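Local coordinates for protein NAD-dependent epimerase/dehydratase (Veillonella parvula DSM 2008, PDB 3R6D) that probably binds NAD through a Rossmann-type domain and may act as an epimerase or dehydratase, at residues A[102-107]-A[148-153]; A[143-148]-A[201-206]. All coordinates share one frame; numbering follows the deposited sequence.

Interaction 1 of 2, residues A[102-107]-A[148-153]; sequences RVIGVS and NYTILR
Arg102 folds its side chain over the neighbouring strand, its CD lying 3.3 Å from Asn148 ND2 and its guanidinium reaching on to Thr150. CG stands anti to the backbone N (chi1 -170°), and a bend at chi2 (80°) turns the chain along strand 148-153, so that a long residue can span two positions on the same face. There NH1 and NH2 grip Thr150 OG1 end-on, and NH1 also donates to Asn148 O at 2.9 Å; both acceptors lie near the guanidinium plane. Asn148 O takes a second bond from Val103 N, each donor standing above the carbonyl plane. The threonine hydroxyl is also hydrogen-bonded to Phe201 O, while NE of the arginine forms a salt bridge with Glu198, which would offset part of the charge of this buried group.

Beneath these side chains runs a parallel beta pairing in exact one-to-one register, Arg102 opposite Asn148 through Ser107 opposite Arg153, as expected of adjacent strands in a Rossmann fold; helices 117-125 and 129-144 lie in the connection between them. The ladder alternates direction: Thr150 N gives to Val103 O (2.8 Å), Gly105 N to Thr150 O, Leu152 N to Gly105 O, and Ser107 N to Leu152 O (2.9 Å).

On the arginine face, Ile104 CG2 meets Leu152 CD1 at 3.9 Å, branched side chains crossing obliquely beneath helix 182-193. The other face carries Val103, whose CG1 abuts Tyr149 CB at 3.8 Å; the tyrosine ring then swings away from strand 102-107 toward helix 129-144. Farther along this face, Ser107, small enough to sit here, offers CB to Ile151 CG2 (3.7 Å) and has its hydroxyl hydrogen-bonded to Glu135.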
loop_
_atom_site.group_PDB
_atom_site.type_symbol
_atom_site.label_atom_id
_atom_site.label_comp_id
_atom_site.label_asym_id
_atom_site.label_seq_id
_atom_site.Cartn_x
_atom_site.Cartn_y
_atom_site.Cartn_z
ATOM N N ARG A 102 11.193 -7.946 -1.269
ATOM C CA ARG A 102 10.130 -7.259 -2.055
ATOM C C ARG A 102 9.046 -6.662 -1.173
ATOM O O ARG A 102 8.422 -7.391 -0.376
ATOM C CB ARG A 102 9.519 -8.230 -3.054
ATOM C CG ARG A 102 8.588 -7.567 -4.059
ATOM C CD ARG A 102 9.372 -6.910 -5.180
ATOM N NE ARG A 102 8.448 -6.259 -6.132
ATOM C CZ ARG A 102 7.991 -4.999 -6.060
ATOM N NH1 ARG A 102 8.443 -4.145 -5.134
ATOM N NH2 ARG A 102 7.074 -4.605 -6.932
ATOM N N VAL A 103 8.850 -5.345 -1.284
ATOM C CA VAL A 103 7.840 -4.671 -0.453
ATOM C C VAL A 103 7.064 -3.680 -1.316
ATOM O O VAL A 103 7.658 -2.929 -2.092
ATOM C CB VAL A 103 8.487 -4.072 0.845
ATOM C CG1 VAL A 103 9.541 -3.035 0.543
ATOM C CG2 VAL A 103 7.421 -3.560 1.790
ATOM N N ILE A 104 5.731 -3.690 -1.194
ATOM C CA ILE A 104 4.872 -2.701 -1.832
ATOM C C ILE A 104 4.164 -1.958 -0.708
ATOM O O ILE A 104 3.538 -2.595 0.141
ATOM C CB ILE A 104 3.840 -3.388 -2.767
ATOM C CG1 ILE A 104 4.552 -4.114 -3.909
ATOM C CG2 ILE A 104 2.847 -2.353 -3.307
ATOM C CD1 ILE A 104 3.686 -5.125 -4.641
ATOM N N GLY A 105 4.254 -0.631 -0.692
ATOM C CA GLY A 105 3.688 0.154 0.396
ATOM C C GLY A 105 2.850 1.307 -0.120
ATOM O O GLY A 105 3.132 1.857 -1.190
ATOM N N VAL A 106 1.842 1.700 0.655
ATOM C CA VAL A 106 0.958 2.787 0.340
ATOM C C VAL A 106 1.339 4.059 1.068
ATOM O O VAL A 106 1.400 4.066 2.299
ATOM C CB VAL A 106 -0.477 2.376 0.681
ATOM C CG1 VAL A 106 -1.372 3.573 0.723
ATOM C CG2 VAL A 106 -0.967 1.344 -0.358
ATOM N N SER A 107 1.533 5.133 0.304
ATOM C CA SER A 107 1.817 6.453 0.841
ATOM C C SER A 107 0.886 7.457 0.205
ATOM O O SER A 107 -0.058 7.099 -0.500
ATOM C CB SER A 107 3.295 6.747 0.579
ATOM O OG SER A 107 3.712 7.950 1.157
ATOM N N ASN A 148 13.746 -3.953 -2.240
ATOM C CA ASN A 148 13.170 -3.759 -3.540
ATOM C C ASN A 148 11.730 -3.256 -3.354
ATOM O O ASN A 148 10.762 -4.039 -3.366
ATOM C CB ASN A 148 13.202 -5.025 -4.376
ATOM C CG ASN A 148 12.595 -4.801 -5.736
ATOM O OD1 ASN A 148 12.359 -3.645 -6.118
ATOM N ND2 ASN A 148 12.245 -5.870 -6.439
ATOM N N TYR A 149 11.604 -1.939 -3.132
ATOM C CA TYR A 149 10.335 -1.319 -2.792
ATOM C C TYR A 149 9.601 -0.807 -4.007
ATOM O O TYR A 149 10.213 -0.360 -5.000
ATOM C CB TYR A 149 10.532 -0.185 -1.762
ATOM C CG TYR A 149 11.266 1.020 -2.303
ATOM C CD1 TYR A 149 10.574 2.000 -3.010
ATOM C CD2 TYR A 149 12.640 1.204 -2.085
ATOM C CE1 TYR A 149 11.206 3.116 -3.530
ATOM C CE2 TYR A 149 13.300 2.326 -2.589
ATOM C CZ TYR A 149 12.560 3.277 -3.306
ATOM O OH TYR A 149 13.154 4.424 -3.825
ATOM N N THR A 150 8.271 -0.800 -3.884
ATOM C CA THR A 150 7.448 0.071 -4.726
ATOM C C THR A 150 6.567 0.878 -3.784
ATOM O O THR A 150 5.796 0.282 -3.001
ATOM C CB THR A 150 6.509 -0.728 -5.673
ATOM O OG1 THR A 150 7.225 -1.799 -6.315
ATOM C CG2 THR A 150 5.885 0.209 -6.691
ATOM N N ILE A 151 6.692 2.201 -3.831
ATOM C CA ILE A 151 5.791 3.071 -3.089
ATOM C C ILE A 151 4.673 3.456 -4.026
ATOM O O ILE A 151 4.928 3.841 -5.176
ATOM C CB ILE A 151 6.545 4.292 -2.541
ATOM C CG1 ILE A 151 7.570 3.842 -1.464
ATOM C CG2 ILE A 151 5.550 5.339 -2.023
ATOM C CD1 ILE A 151 8.574 4.919 -1.126
ATOM N N LEU A 152 3.417 3.353 -3.564
ATOM C CA LEU A 152 2.257 3.821 -4.329
ATOM C C LEU A 152 1.779 5.108 -3.707
ATOM O O LEU A 152 1.322 5.126 -2.563
ATOM C CB LEU A 152 1.146 2.732 -4.334
ATOM C CG LEU A 152 1.617 1.388 -4.938
ATOM C CD1 LEU A 152 0.455 0.408 -4.803
ATOM C CD2 LEU A 152 2.060 1.551 -6.359
ATOM N N ARG A 153 1.948 6.217 -4.430
ATOM C CA ARG A 153 1.503 7.525 -3.966
ATOM C C ARG A 153 0.042 7.730 -4.336
ATOM O O ARG A 153 -0.268 7.955 -5.504
ATOM C CB ARG A 153 2.363 8.646 -4.561
ATOM C CG ARG A 153 3.800 8.645 -4.062
ATOM C CD ARG A 153 4.660 9.646 -4.799
ATOM N NE ARG A 153 5.038 9.178 -6.124
ATOM C CZ ARG A 153 4.741 9.784 -7.277
ATOM N NH1 ARG A 153 3.890 10.823 -7.315
ATOM N NH2 ARG A 153 5.257 9.317 -8.418
#

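Interaction 2 of 2, residues A[143-148]-A[201-206]; sequences RESNLN and FHRTSI
Arg203 sends its guanidinium into the turn after helix 129-144, where main-chain carbonyls supply the acceptors. NH1 donates to both Ser145 O and Leu147 O, each at 2.8 Å, and NH2 adds a weak bond to Ser145 O (3.2 Å). The two oxygens lie close to the guanidinium plane, whereas NH1 stands above the plane of each carbonyl. An extended start, with chi2 at 180°, followed by a bend at chi3 (56°) delivers the group there, and CG passes 3.4 Å from Leu147 O. Arginine suits this place because its long chain carries a flat group whose in-plane N-H bonds can face both carbonyls together. An alanine here would lose all three guanidinium bonds and would probably leave the turn less firmly tied to residues 201-206.

The turn has its own internal bond: Ser145 OG accepts from Leu147 N at 3.0 Å, an ST turn, and is also hydrogen-bonded to Leu142 O in the last turn of the helix. Asn148 OD1 receives a weak bond from Arg203 N, 3.4 Å long and poorly aligned. The same oxygen lies over one face of the His202 ring, 3.1 Å above its plane and offset toward the rim, with the amide and ring planes inclined at 36°. Asn148 ND2 has a weak bond of its own to Glu198.

The side chain of Leu147 packs on Val92 and Leu95 of helix 85-96. This surface contact thus joins the link between helix 129-144 and strand 148-158 to the segment leading into strand 204-209, a neighbour of 148-158 in the sheet.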
loop_
_atom_site.group_PDB
_atom_site.type_symbol
_atom_site.label_atom_id
_atom_site.label_comp_id
_atom_site.label_asym_id
_atom_site.label_seq_id
_atom_site.Cartn_x
_atom_site.Cartn_y
_atom_site.Cartn_z
ATOM N N ARG A 143 12.718 4.538 1.325
ATOM C CA ARG A 143 13.650 4.859 0.209
ATOM C C ARG A 143 15.139 4.685 0.545
ATOM O O ARG A 143 15.957 4.406 -0.332
ATOM C CB ARG A 143 13.433 6.253 -0.322
ATOM C CG ARG A 143 12.068 6.455 -0.877
ATOM C CD ARG A 143 11.925 7.877 -1.545
ATOM N NE ARG A 143 12.386 9.014 -0.696
ATOM C CZ ARG A 143 12.199 10.318 -0.985
ATOM N NH1 ARG A 143 11.514 10.696 -2.067
ATOM N NH2 ARG A 143 12.687 11.259 -0.177
ATOM N N GLU A 144 15.486 4.913 1.800
ATOM C CA GLU A 144 16.861 4.707 2.306
ATOM C C GLU A 144 17.253 3.255 2.505
ATOM O O GLU A 144 18.431 2.929 2.686
ATOM C CB GLU A 144 17.061 5.462 3.636
ATOM C CG GLU A 144 16.920 6.965 3.509
ATOM C CD GLU A 144 16.651 7.648 4.854
ATOM O OE1 GLU A 144 16.625 6.978 5.935
ATOM O OE2 GLU A 144 16.451 8.884 4.808
ATOM N N SER A 145 16.245 2.382 2.544
ATOM C CA SER A 145 16.487 1.007 2.700
ATOM C C SER A 145 17.092 0.448 1.460
ATOM O O SER A 145 17.094 1.092 0.386
ATOM C CB SER A 145 15.183 0.309 3.041
ATOM O OG SER A 145 14.451 -0.065 1.867
ATOM N N ASN A 146 17.552 -0.781 1.582
ATOM C CA ASN A 146 18.051 -1.506 0.477
ATOM C C ASN A 146 17.008 -2.433 -0.167
ATOM O O ASN A 146 17.321 -3.267 -1.016
ATOM C CB ASN A 146 19.247 -2.304 1.049
ATOM C CG ASN A 146 18.861 -3.141 2.348
ATOM O OD1 ASN A 146 17.738 -3.662 2.424
ATOM N ND2 ASN A 146 19.764 -3.227 3.361
ATOM N N LEU A 147 15.739 -2.296 0.279
ATOM C CA LEU A 147 14.687 -3.214 -0.130
ATOM C C LEU A 147 14.280 -2.937 -1.567
ATOM O O LEU A 147 14.404 -1.790 -2.071
ATOM C CB LEU A 147 13.448 -3.099 0.782
ATOM C CG LEU A 147 13.721 -3.443 2.241
ATOM C CD1 LEU A 147 12.540 -3.101 3.119
ATOM C CD2 LEU A 147 14.073 -4.934 2.408
ATOM N N ASN A 148 13.746 -3.953 -2.240
ATOM C CA ASN A 148 13.170 -3.759 -3.540
ATOM C C ASN A 148 11.730 -3.256 -3.354
ATOM O O ASN A 148 10.762 -4.039 -3.366
ATOM C CB ASN A 148 13.202 -5.025 -4.376
ATOM C CG ASN A 148 12.595 -4.801 -5.736
ATOM O OD1 ASN A 148 12.359 -3.645 -6.118
ATOM N ND2 ASN A 148 12.245 -5.870 -6.439
ATOM N N PHE A 201 8.780 -1.061 -11.364
ATOM C CA PHE A 201 8.382 -1.046 -9.997
ATOM C C PHE A 201 9.535 -1.317 -9.037
ATOM O O PHE A 201 9.347 -1.428 -7.850
ATOM C CB PHE A 201 7.267 -2.075 -9.812
ATOM C CG PHE A 201 6.136 -1.863 -10.768
ATOM C CD1 PHE A 201 5.440 -0.652 -10.780
ATOM C CD2 PHE A 201 5.828 -2.826 -11.731
ATOM C CE1 PHE A 201 4.467 -0.413 -11.707
ATOM C CE2 PHE A 201 4.843 -2.593 -12.662
ATOM C CZ PHE A 201 4.153 -1.389 -12.653
ATOM N N HIS A 202 10.748 -1.462 -9.569
ATOM C CA HIS A 202 11.904 -1.812 -8.768
ATOM C C HIS A 202 12.493 -0.545 -8.148
ATOM O O HIS A 202 13.136 0.247 -8.842
ATOM C CB HIS A 202 12.960 -2.475 -9.667
ATOM C CG HIS A 202 14.093 -3.101 -8.912
ATOM N ND1 HIS A 202 15.179 -2.395 -8.429
ATOM C CD2 HIS A 202 14.286 -4.384 -8.527
ATOM C CE1 HIS A 202 15.982 -3.219 -7.775
ATOM N NE2 HIS A 202 15.476 -4.436 -7.836
ATOM N N ARG A 203 12.296 -0.359 -6.843
ATOM C CA ARG A 203 12.787 0.826 -6.125
ATOM C C ARG A 203 12.282 2.084 -6.807
ATOM O O ARG A 203 13.047 3.010 -7.075
ATOM C CB ARG A 203 14.302 0.807 -5.970
ATOM C CG ARG A 203 14.754 -0.389 -5.154
ATOM C CD ARG A 203 16.274 -0.470 -4.972
ATOM N NE ARG A 203 16.877 0.723 -4.373
ATOM C CZ ARG A 203 16.901 1.028 -3.068
ATOM N NH1 ARG A 203 16.279 0.273 -2.179
ATOM N NH2 ARG A 203 17.532 2.132 -2.643
ATOM N N THR A 204 10.973 2.157 -6.985
ATOM C CA THR A 204 10.350 3.344 -7.528
ATOM C C THR A 204 9.120 3.747 -6.705
ATOM O O THR A 204 8.594 2.967 -5.919
ATOM C CB THR A 204 9.958 3.139 -8.995
ATOM O OG1 THR A 204 8.981 2.121 -9.036
ATOM C CG2 THR A 204 11.139 2.765 -9.860
ATOM N N SER A 205 8.699 4.984 -6.911
ATOM C CA SER A 205 7.542 5.567 -6.265
ATOM C C SER A 205 6.601 6.067 -7.344
ATOM O O SER A 205 6.932 6.995 -8.093
ATOM C CB SER A 205 7.979 6.734 -5.420
ATOM O OG SER A 205 6.819 7.304 -4.840
ATOM N N ILE A 206 5.435 5.427 -7.430
ATOM C CA ILE A 206 4.530 5.588 -8.571
ATOM C C ILE A 206 3.195 6.132 -8.049
ATOM O O ILE A 206 2.618 5.566 -7.118
ATOM C CB ILE A 206 4.327 4.204 -9.270
ATOM C CG1 ILE A 206 5.671 3.598 -9.713
ATOM C CG2 ILE A 206 3.392 4.305 -10.483
ATOM C CD1 ILE A 206 6.554 4.504 -10.542
#

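How the interactions relate
The centres of interactions 1 and 2 lie about 7 Å apart, and Asn148 belongs to both, at the point where the turn after helix 129-144 enters strand 148-158. Interaction 1 is buried in the parallel part of a mixed sheet; interaction 2 lies nearer the surface, at the start of that strand. Along the chain the segments alternate: 102-107, 143-148 running on into 148-153, then 201-206. Strand 148-158 pairs with 102-108 and, among others, with 204-209, where Ile151 O is probably hydrogen-bonded to Ile206 N at 2.8 Å. Interaction 1 thus pairs a late strand of the predicted nucleotide-binding domain with 102-108, while interaction 2 ties the turn before it to the segment leading into 204-209.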